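Local coordinates for protein aminopeptidase YwaD (Bacillus subtilis, PDB 6HC6) that hydrolyses oligopeptides from their N-terminal end, releasing amino acids such as leucine, arginine and lysine, and uses two zinc ions per subunit to do so, at residues Y246-Y251 with E317-L322; P242-V247 with E285-A290; V337-G342 with D382-I387. All coordinates share one frame; numbering follows the deposited sequence.

Contact 1: Y246-Y251 with E317-L322; sequences YVTAHY and EVNFNL. With ZN (zinc ion), chain D.
Thr-248, Asn-319 and Asn-321 form a short polar relay where two parallel strands of the M28 sheet run up to the dinuclear zinc site. Four backbone hydrogen bonds, from Tyr-246 N to Val-318 O at one end to Leu-322 N to Thr-248 O at the other, keep the strands in register. Thr-248 OG1 lies between its own backbone N and carbonyl carbon (chi1 68°), and from there it deals with both asparagines, whose side chains cross that of the threonine at about a right angle. Asn-319 ND2 donates to OG1 at 3.0 Å, with the hydroxyl close to the amide plane, and makes a weak second bond to Tyr-246 O. OG1 in turn donates to Asn-321 OD1 at 2.8 Å, meeting that oxygen in the carbonyl plane on a lone pair. Water 1 also donates to Asn-321 OD1, 2.8 Å away, and accepts weakly from His-250 N.

At the strand end, His-250 NE2 binds zinc at 2.2 Å; Asp-262, Asp-323 and two waters share the ion. ND1 of the same ring is hydrogen-bonded to Asp-252 OD1, which, with the metal bond, probably holds the ring's rotation. In this buried row donation runs from Asn-319 through OG1 to Asn-321 OD1, and from His-250 N (weakly) through water 1 to the same oxygen, so that OD1 is the common acceptor.

Contact 2: P242-V247 with E285-A290; sequences PDIVYV and EIRFIA
Ile-244 and Tyr-246 both pack against the side chain of Arg-287 from the neighbouring strand. From Ile-244, CD1 lies over one face of the guanidinium, offset toward its rim and 3.6 Å from Arg-287 NH2, while CG2 packs against Arg-287 NE at 3.7 Å. The Tyr-246 ring runs beside the arginine, pointing the same way, with CE1 3.8 Å from Arg-287 CD and the ring and guanidinium planes 84° apart. Arg-287, extended from CG to NE, forms a side-on salt bridge with Glu-285, two residues back on its own strand, NE (2.7 Å) and NH2 both donating to OE1. They reach OE1 from one face of the carboxylate, well above its plane, whereas OE1 lies nearly in the guanidinium plane. Pro-242 CG closes on Glu-285 CB at 3.8 Å.

Behind these side chains, five backbone hydrogen bonds, from Glu-285 N to Asp-243 O through to Ile-289 N to Val-247 O, join the first and last strands of a beta-alpha-beta unit whose connecting helix is 260-277. On the sheet face that this helix covers, Val-247 CB meets Phe-288 CD2 at 3.7 Å and Val-247 CG2 meets Ile-286 CG2 at 4.3 Å; Met-270, Met-273 and Ala-274 pack on Val-247 and Phe-288.

On the arginine's face a wider charge network probably helps to place the ion pair. Glu-285 OE2 forms salt bridges with Lys-235 and Arg-315, and Arg-287 NH1 is held by Glu-312 and the Tyr-304 hydroxyl. The hydroxyl of Tyr-246 is hydrogen-bonded to Ser-316 OG.

Contact 3: V337-G342 with D382-I387; sequences VNTLDG and DSANFI
Val-337 divides its two methyls between Ala-384 and Phe-386 across a pair of antiparallel strands. From CB the side chain forks. CG1, anti to the backbone N (chi1 180°), meets Ala-384 CB at 3.6 Å; CG2 comes to CE2 (3.7 Å) and CD2 (3.9 Å) of Phe-386. The valine and the phenylalanine lie side by side and point the same way, as partners in a non-hydrogen-bonded pair. Helix 346-358 covers this face, with Trp-348 against Val-337, and Val-347 and Ser-351 against Phe-386. Thr-339 CG2 also touches the methyl of Ala-384.

The neighbouring pair, Asn-338 with Asn-385, is the hydrogen-bonded one. Asn-338 N donates to Asn-385 O at 2.9 Å in an almost straight bond (176° at the hydrogen), and Asn-385 N returns the bond to Asn-338 O at 2.9 Å. These strands, 334-339 and 382-389, belong to the mixed eight-stranded sheet of the M28 peptidase fold, where 382-389 runs antiparallel to 334-339 and parallel to 316-322 on its other edge. Beyond Asn-338 the bridges stop, and a type I turn from Thr-339 to Gly-342 carries the chain away; water 4 bridges the two segments, accepting from Leu-340 N at 2.9 Å and donating to Ser-383 O at 2.8 Å.

On the face opposite the valine, CB of Asn-385 packs against CB of Asn-338 at 4.2 Å. Further out, the amide of Asn-385 turns toward the metal site: its OD1 accepts a hydrogen bond from Asn-321 ND2, and the side chain touches His-373 and the zinc ligand Asp-323, of which it is a probable second-shell neighbour.

The contacts are three pairings in one sheet, ordered 285-291, 244-250, 316-322, 382-389, 334-339; contacts 2 and 1 are neighbours, and the pairing of 316-322 with 382-389 separates contacts 1 and 3. Contacts 1 and 2, centres 8 Å apart, use the two edges of strand 244-250, with a probable hydrogen bond from Glu-317 N to Ile-244 O (2.8 Å). Contact 3, centred 11 Å from contact 1, joins it through Asn-319 N and Asp-382 O, 2.8 Å apart. Contacts 2 and 3 stay about 7 Å apart at their nearest atoms. Contact 1 supplies a zinc ligand; the side chain of Asn-385 in contact 3 lies about 7 Å from a zinc ion, that of Ile-289 in contact 2 about 14 Å.

Contact 1: Y246-Y251 with E317-L322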
loop_
_atom_site.group_PDB
_atom_site.type_symbol
_atom_site.label_atom_id
_atom_site.label_comp_id
_atom_site.label_asym_id
_atom_site.label_seq_id
_atom_site.Cartn_x
_atom_site.Cartn_y
_atom_site.Cartn_z
ATOM N N TYR A 246 -9.557 -1.636 16.116
ATOM C CA TYR A 246 -8.941 -2.284 14.970
ATOM C C TYR A 246 -7.441 -2.007 14.961
ATOM O O TYR A 246 -7.027 -0.850 15.046
ATOM C CB TYR A 246 -9.561 -1.781 13.658
ATOM C CG TYR A 246 -11.075 -1.902 13.571
ATOM C CD1 TYR A 246 -11.671 -2.999 12.954
ATOM C CD2 TYR A 246 -11.899 -0.896 14.055
ATOM C CE1 TYR A 246 -13.027 -3.102 12.843
ATOM C CE2 TYR A 246 -13.268 -0.988 13.940
ATOM C CZ TYR A 246 -13.825 -2.098 13.337
ATOM O OH TYR A 246 -15.185 -2.221 13.223
ATOM N N VAL A 247 -6.632 -3.059 14.855
ATOM C CA VAL A 247 -5.183 -2.933 14.691
ATOM C C VAL A 247 -4.844 -3.584 13.360
ATOM O O VAL A 247 -5.114 -4.781 13.172
ATOM C CB VAL A 247 -4.402 -3.594 15.841
ATOM C CG1 VAL A 247 -2.897 -3.325 15.668
ATOM C CG2 VAL A 247 -4.889 -3.073 17.178
ATOM N N THR A 248 -4.319 -2.795 12.416
ATOM C CA THR A 248 -4.347 -3.218 11.023
ATOM C C THR A 248 -3.039 -2.896 10.310
ATOM O O THR A 248 -2.290 -1.986 10.685
ATOM C CB THR A 248 -5.523 -2.595 10.252
ATOM O OG1 THR A 248 -5.334 -1.181 10.119
ATOM C CG2 THR A 248 -6.870 -2.861 10.957
ATOM N N ALA A 249 -2.789 -3.661 9.252
ATOM C CA ALA A 249 -1.585 -3.500 8.440
ATOM C C ALA A 249 -1.795 -4.247 7.131
ATOM O O ALA A 249 -2.371 -5.329 7.141
ATOM C CB ALA A 249 -0.368 -4.070 9.176
ATOM N N HIS A 250 -1.332 -3.685 6.020
ATOM C CA HIS A 250 -1.457 -4.395 4.750
ATOM C C HIS A 250 -0.255 -5.300 4.527
ATOM O O HIS A 250 0.873 -4.958 4.882
ATOM C CB HIS A 250 -1.658 -3.423 3.580
ATOM C CG HIS A 250 -0.432 -2.661 3.148
ATOM N ND1 HIS A 250 0.415 -3.113 2.157
ATOM C CD2 HIS A 250 0.012 -1.423 3.477
ATOM C CE1 HIS A 250 1.373 -2.227 1.946
ATOM N NE2 HIS A 250 1.135 -1.171 2.710
ATOM N N TYR A 251 -0.502 -6.468 3.940
ATOM C CA TYR A 251 0.556 -7.459 3.802
ATOM C C TYR A 251 0.940 -7.684 2.345
ATOM O O TYR A 251 1.781 -8.551 2.064
ATOM C CB TYR A 251 0.149 -8.773 4.482
ATOM C CG TYR A 251 -0.970 -9.524 3.799
ATOM C CD1 TYR A 251 -2.300 -9.180 4.010
ATOM C CD2 TYR A 251 -0.697 -10.588 2.970
ATOM C CE1 TYR A 251 -3.326 -9.853 3.370
ATOM C CE2 TYR A 251 -1.719 -11.292 2.333
ATOM C CZ TYR A 251 -3.028 -10.912 2.538
ATOM O OH TYR A 251 -4.056 -11.585 1.920
ATOM N N GLU A 317 -14.672 2.017 17.451
ATOM C CA GLU A 317 -14.084 3.080 18.252
ATOM C C GLU A 317 -12.847 3.689 17.617
ATOM O O GLU A 317 -12.772 4.912 17.457
ATOM C CB GLU A 317 -13.737 2.556 19.649
ATOM C CG GLU A 317 -13.141 3.606 20.568
ATOM C CD GLU A 317 -12.863 3.053 21.947
ATOM O OE1 GLU A 317 -13.788 2.475 22.539
ATOM O OE2 GLU A 317 -11.713 3.169 22.420
ATOM N N VAL A 318 -11.870 2.868 17.249
ATOM C CA VAL A 318 -10.574 3.397 16.853
ATOM C C VAL A 318 -9.880 2.358 15.978
ATOM O O VAL A 318 -10.057 1.151 16.170
ATOM C CB VAL A 318 -9.755 3.771 18.116
ATOM C CG1 VAL A 318 -9.610 2.576 19.047
ATOM C CG2 VAL A 318 -8.429 4.251 17.761
ATOM N N ASN A 319 -9.122 2.843 14.985
ATOM C CA ASN A 319 -8.283 2.027 14.111
ATOM C C ASN A 319 -6.845 2.520 14.219
ATOM O O ASN A 319 -6.564 3.682 13.912
ATOM C CB ASN A 319 -8.759 2.108 12.649
ATOM C CG ASN A 319 -7.702 1.642 11.663
ATOM O OD1 ASN A 319 -7.363 2.351 10.715
ATOM N ND2 ASN A 319 -7.168 0.446 11.891
ATOM N N PHE A 320 -5.940 1.646 14.664
ATOM C CA PHE A 320 -4.498 1.902 14.629
ATOM C C PHE A 320 -3.935 1.161 13.424
ATOM O O PHE A 320 -3.869 -0.073 13.437
ATOM C CB PHE A 320 -3.807 1.386 15.893
ATOM C CG PHE A 320 -4.244 2.040 17.154
ATOM C CD1 PHE A 320 -5.431 1.672 17.764
ATOM C CD2 PHE A 320 -3.441 3.010 17.757
ATOM C CE1 PHE A 320 -5.836 2.269 18.954
ATOM C CE2 PHE A 320 -3.839 3.604 18.949
ATOM C CZ PHE A 320 -5.033 3.241 19.537
ATOM N N ASN A 321 -3.532 1.893 12.386
ATOM C CA ASN A 321 -2.993 1.269 11.185
ATOM C C ASN A 321 -1.477 1.429 11.175
ATOM O O ASN A 321 -0.965 2.523 11.423
ATOM C CB ASN A 321 -3.606 1.879 9.918
ATOM C CG ASN A 321 -3.154 1.157 8.649
ATOM O OD1 ASN A 321 -3.547 0.020 8.397
ATOM N ND2 ASN A 321 -2.328 1.811 7.859
ATOM N N LEU A 322 -0.764 0.333 10.901
ATOM C CA LEU A 322 0.698 0.301 10.895
ATOM C C LEU A 322 1.194 0.093 9.469
ATOM O O LEU A 322 0.932 -0.953 8.874
ATOM C CB LEU A 322 1.200 -0.830 11.792
ATOM C CG LEU A 322 0.504 -0.830 13.157
ATOM C CD1 LEU A 322 0.834 -2.077 13.950
ATOM C CD2 LEU A 322 0.932 0.404 13.905
HETATM ZN ZN ZN D . 2.205 0.708 2.731
HETATM O O HOH W 1 -1.978 -0.827 6.192
HETATM O O HOH W 2 2.678 2.623 2.412
HETATM O O HOH W 3 1.602 0.987 0.774
#

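Contact 2: P242-V247 with E285-A290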
loop_
_atom_site.group_PDB
_atom_site.type_symbol
_atom_site.label_atom_id
_atom_site.label_comp_id
_atom_site.label_asym_id
_atom_site.label_seq_id
_atom_site.Cartn_x
_atom_site.Cartn_y
_atom_site.Cartn_z
ATOM N N PRO A 242 -19.627 -5.072 22.472
ATOM C CA PRO A 242 -18.462 -4.295 22.915
ATOM C C PRO A 242 -18.001 -3.279 21.876
ATOM O O PRO A 242 -18.237 -3.419 20.675
ATOM C CB PRO A 242 -17.388 -5.367 23.137
ATOM C CG PRO A 242 -17.780 -6.484 22.211
ATOM C CD PRO A 242 -19.288 -6.483 22.212
ATOM N N ASP A 243 -17.316 -2.243 22.365
ATOM C CA ASP A 243 -16.622 -1.318 21.474
ATOM C C ASP A 243 -15.530 -2.067 20.715
ATOM O O ASP A 243 -14.866 -2.945 21.270
ATOM C CB ASP A 243 -16.010 -0.166 22.274
ATOM C CG ASP A 243 -17.057 0.737 22.911
ATOM O OD1 ASP A 243 -18.201 0.787 22.410
ATOM O OD2 ASP A 243 -16.733 1.388 23.930
ATOM N N ILE A 244 -15.345 -1.728 19.443
ATOM C CA ILE A 244 -14.387 -2.416 18.582
ATOM C C ILE A 244 -13.158 -1.547 18.373
ATOM O O ILE A 244 -13.274 -0.364 18.020
ATOM C CB ILE A 244 -15.004 -2.788 17.225
ATOM C CG1 ILE A 244 -16.212 -3.689 17.410
ATOM C CG2 ILE A 244 -13.990 -3.536 16.383
ATOM C CD1 ILE A 244 -17.145 -3.635 16.231
ATOM N N VAL A 245 -11.980 -2.150 18.543
ATOM C CA VAL A 245 -10.690 -1.520 18.269
ATOM C C VAL A 245 -10.023 -2.320 17.159
ATOM O O VAL A 245 -9.985 -3.555 17.224
ATOM C CB VAL A 245 -9.818 -1.488 19.541
ATOM C CG1 VAL A 245 -8.368 -1.062 19.236
ATOM C CG2 VAL A 245 -10.460 -0.599 20.604
ATOM N N TYR A 246 -9.557 -1.636 16.116
ATOM C CA TYR A 246 -8.941 -2.284 14.970
ATOM C C TYR A 246 -7.441 -2.007 14.961
ATOM O O TYR A 246 -7.027 -0.850 15.046
ATOM C CB TYR A 246 -9.561 -1.781 13.658
ATOM C CG TYR A 246 -11.075 -1.902 13.571
ATOM C CD1 TYR A 246 -11.671 -2.999 12.954
ATOM C CD2 TYR A 246 -11.899 -0.896 14.055
ATOM C CE1 TYR A 246 -13.027 -3.102 12.843
ATOM C CE2 TYR A 246 -13.268 -0.988 13.940
ATOM C CZ TYR A 246 -13.825 -2.098 13.337
ATOM O OH TYR A 246 -15.185 -2.221 13.223
ATOM N N VAL A 247 -6.632 -3.059 14.855
ATOM C CA VAL A 247 -5.183 -2.933 14.691
ATOM C C VAL A 247 -4.844 -3.584 13.360
ATOM O O VAL A 247 -5.114 -4.781 13.172
ATOM C CB VAL A 247 -4.402 -3.594 15.841
ATOM C CG1 VAL A 247 -2.897 -3.325 15.668
ATOM C CG2 VAL A 247 -4.889 -3.073 17.178
ATOM N N GLU A 285 -13.623 -5.349 21.977
ATOM C CA GLU A 285 -13.375 -6.353 20.954
ATOM C C GLU A 285 -12.232 -5.856 20.081
ATOM O O GLU A 285 -12.340 -4.793 19.462
ATOM C CB GLU A 285 -14.627 -6.604 20.113
ATOM C CG GLU A 285 -14.397 -7.614 18.994
ATOM C CD GLU A 285 -15.647 -7.906 18.187
ATOM O OE1 GLU A 285 -15.526 -8.326 17.013
ATOM O OE2 GLU A 285 -16.751 -7.714 18.729
ATOM N N ILE A 286 -11.126 -6.590 20.051
ATOM C CA ILE A 286 -9.953 -6.154 19.303
ATOM C C ILE A 286 -9.832 -7.008 18.050
ATOM O O ILE A 286 -9.737 -8.238 18.126
ATOM C CB ILE A 286 -8.675 -6.224 20.146
ATOM C CG1 ILE A 286 -8.893 -5.518 21.481
ATOM C CG2 ILE A 286 -7.540 -5.570 19.382
ATOM C CD1 ILE A 286 -7.739 -5.698 22.451
ATOM N N ARG A 287 -9.843 -6.356 16.898
ATOM C CA ARG A 287 -9.721 -7.036 15.616
ATOM C C ARG A 287 -8.355 -6.707 15.035
ATOM O O ARG A 287 -8.067 -5.547 14.716
ATOM C CB ARG A 287 -10.845 -6.614 14.677
ATOM C CG ARG A 287 -12.211 -6.843 15.286
ATOM C CD ARG A 287 -13.307 -6.646 14.268
ATOM N NE ARG A 287 -14.618 -6.897 14.865
ATOM C CZ ARG A 287 -15.775 -6.661 14.258
ATOM N NH1 ARG A 287 -15.791 -6.163 13.027
ATOM N NH2 ARG A 287 -16.916 -6.922 14.879
ATOM N N PHE A 288 -7.510 -7.724 14.911
ATOM C CA PHE A 288 -6.227 -7.571 14.236
ATOM C C PHE A 288 -6.416 -7.969 12.783
ATOM O O PHE A 288 -6.875 -9.079 12.491
ATOM C CB PHE A 288 -5.150 -8.426 14.890
ATOM C CG PHE A 288 -4.930 -8.116 16.333
ATOM C CD1 PHE A 288 -5.673 -8.759 17.314
ATOM C CD2 PHE A 288 -4.005 -7.156 16.715
ATOM C CE1 PHE A 288 -5.478 -8.476 18.659
ATOM C CE2 PHE A 288 -3.815 -6.862 18.066
ATOM C CZ PHE A 288 -4.550 -7.530 19.032
ATOM N N ILE A 289 -6.106 -7.066 11.866
ATOM C CA ILE A 289 -6.403 -7.342 10.470
ATOM C C ILE A 289 -5.155 -7.152 9.633
ATOM O O ILE A 289 -4.494 -6.106 9.714
ATOM C CB ILE A 289 -7.536 -6.459 9.930
ATOM C CG1 ILE A 289 -8.697 -6.461 10.918
ATOM C CG2 ILE A 289 -7.923 -6.977 8.561
ATOM C CD1 ILE A 289 -9.924 -5.766 10.403
ATOM N N ALA A 290 -4.861 -8.151 8.811
ATOM C CA ALA A 290 -3.906 -8.043 7.720
ATOM C C ALA A 290 -4.707 -7.822 6.436
ATOM O O ALA A 290 -5.450 -8.711 6.001
ATOM C CB ALA A 290 -3.037 -9.302 7.642
#

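Contact 3: V337-G342 with D382-I387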
loop_
_atom_site.group_PDB
_atom_site.type_symbol
_atom_site.label_atom_id
_atom_site.label_comp_id
_atom_site.label_asym_id
_atom_site.label_seq_id
_atom_site.Cartn_x
_atom_site.Cartn_y
_atom_site.Cartn_z
ATOM N N VAL A 337 2.087 10.143 13.128
ATOM C CA VAL A 337 0.710 9.683 13.269
ATOM C C VAL A 337 -0.100 10.463 12.238
ATOM O O VAL A 337 -0.400 11.650 12.429
ATOM C CB VAL A 337 0.179 9.904 14.691
ATOM C CG1 VAL A 337 -1.257 9.416 14.805
ATOM C CG2 VAL A 337 1.050 9.194 15.697
ATOM N N ASN A 338 -0.432 9.811 11.130
ATOM C CA ASN A 338 -1.111 10.455 10.012
ATOM C C ASN A 338 -2.622 10.314 10.161
ATOM O O ASN A 338 -3.137 9.195 10.179
ATOM C CB ASN A 338 -0.670 9.819 8.687
ATOM C CG ASN A 338 0.725 10.247 8.270
ATOM O OD1 ASN A 338 0.892 11.070 7.379
ATOM N ND2 ASN A 338 1.727 9.715 8.941
ATOM N N THR A 339 -3.337 11.436 10.228
ATOM C CA THR A 339 -4.787 11.408 10.103
ATOM C C THR A 339 -5.191 12.073 8.795
ATOM O O THR A 339 -4.475 12.933 8.272
ATOM C CB THR A 339 -5.480 12.088 11.294
ATOM O OG1 THR A 339 -5.174 13.486 11.299
ATOM C CG2 THR A 339 -5.000 11.473 12.591
ATOM N N LEU A 340 -6.326 11.635 8.237
ATOM C CA LEU A 340 -6.681 12.073 6.889
ATOM C C LEU A 340 -6.916 13.582 6.826
ATOM O O LEU A 340 -6.699 14.202 5.778
ATOM C CB LEU A 340 -7.909 11.305 6.399
ATOM C CG LEU A 340 -8.391 11.556 4.972
ATOM C CD1 LEU A 340 -7.345 11.074 3.959
ATOM C CD2 LEU A 340 -9.756 10.900 4.731
ATOM N N ASP A 341 -7.327 14.192 7.934
ATOM C CA ASP A 341 -7.532 15.633 8.003
ATOM C C ASP A 341 -6.437 16.358 8.771
ATOM O O ASP A 341 -6.494 17.588 8.896
ATOM C CB ASP A 341 -8.894 15.941 8.633
ATOM C CG ASP A 341 -9.132 15.174 9.925
ATOM O OD1 ASP A 341 -8.155 14.663 10.515
ATOM O OD2 ASP A 341 -10.305 15.083 10.349
ATOM N N GLY A 342 -5.446 15.642 9.289
ATOM C CA GLY A 342 -4.408 16.265 10.082
ATOM C C GLY A 342 -4.837 16.671 11.470
ATOM O O GLY A 342 -4.043 17.281 12.192
ATOM N N ASP A 382 -12.515 6.990 14.163
ATOM C CA ASP A 382 -11.194 7.549 14.454
ATOM C C ASP A 382 -10.101 6.603 13.977
ATOM O O ASP A 382 -10.064 5.438 14.375
ATOM C CB ASP A 382 -11.045 7.766 15.959
ATOM C CG ASP A 382 -11.965 8.833 16.501
ATOM O OD1 ASP A 382 -13.189 8.735 16.281
ATOM O OD2 ASP A 382 -11.460 9.734 17.201
ATOM N N SER A 383 -9.182 7.096 13.147
ATOM C CA SER A 383 -8.142 6.221 12.626
ATOM C C SER A 383 -6.888 7.032 12.359
ATOM O O SER A 383 -6.944 8.247 12.169
ATOM C CB SER A 383 -8.557 5.538 11.322
ATOM O OG SER A 383 -8.622 6.482 10.268
ATOM N N ALA A 384 -5.767 6.346 12.310
ATOM C CA ALA A 384 -4.514 6.948 11.941
ATOM C C ALA A 384 -3.553 5.890 11.433
ATOM O O ALA A 384 -3.695 4.759 11.695
ATOM C CB ALA A 384 -3.882 7.654 13.087
ATOM N N ASN A 385 -2.551 6.360 10.724
ATOM C CA ASN A 385 -1.501 5.527 10.189
ATOM C C ASN A 385 -0.150 5.890 10.811
ATOM O O ASN A 385 0.168 6.998 10.805
ATOM C CB ASN A 385 -1.428 5.699 8.687
ATOM C CG ASN A 385 -0.386 4.837 8.065
ATOM O OD1 ASN A 385 -0.193 3.748 8.437
ATOM N ND2 ASN A 385 0.289 5.384 7.109
ATOM N N PHE A 386 0.581 4.927 11.331
ATOM C CA PHE A 386 1.862 5.121 11.944
ATOM C C PHE A 386 2.978 4.793 10.932
ATOM O O PHE A 386 2.984 3.755 10.380
ATOM C CB PHE A 386 2.015 4.257 13.181
ATOM C CG PHE A 386 1.053 4.577 14.285
ATOM C CD1 PHE A 386 -0.225 4.139 14.233
ATOM C CD2 PHE A 386 1.429 5.308 15.363
ATOM C CE1 PHE A 386 -1.120 4.422 15.222
ATOM C CE2 PHE A 386 0.551 5.601 16.359
ATOM C CZ PHE A 386 -0.718 5.148 16.302
ATOM N N ILE A 387 3.949 5.684 10.813
ATOM C CA ILE A 387 5.009 5.521 9.813
ATOM C C ILE A 387 6.207 6.377 10.224
ATOM O O ILE A 387 6.041 7.489 10.738
ATOM C CB ILE A 387 4.476 5.887 8.405
ATOM C CG1 ILE A 387 5.580 5.835 7.345
ATOM C CG2 ILE A 387 3.820 7.251 8.426
ATOM C CD1 ILE A 387 5.039 5.986 5.927
HETATM O O HOH W 4 -7.670 9.544 9.751
#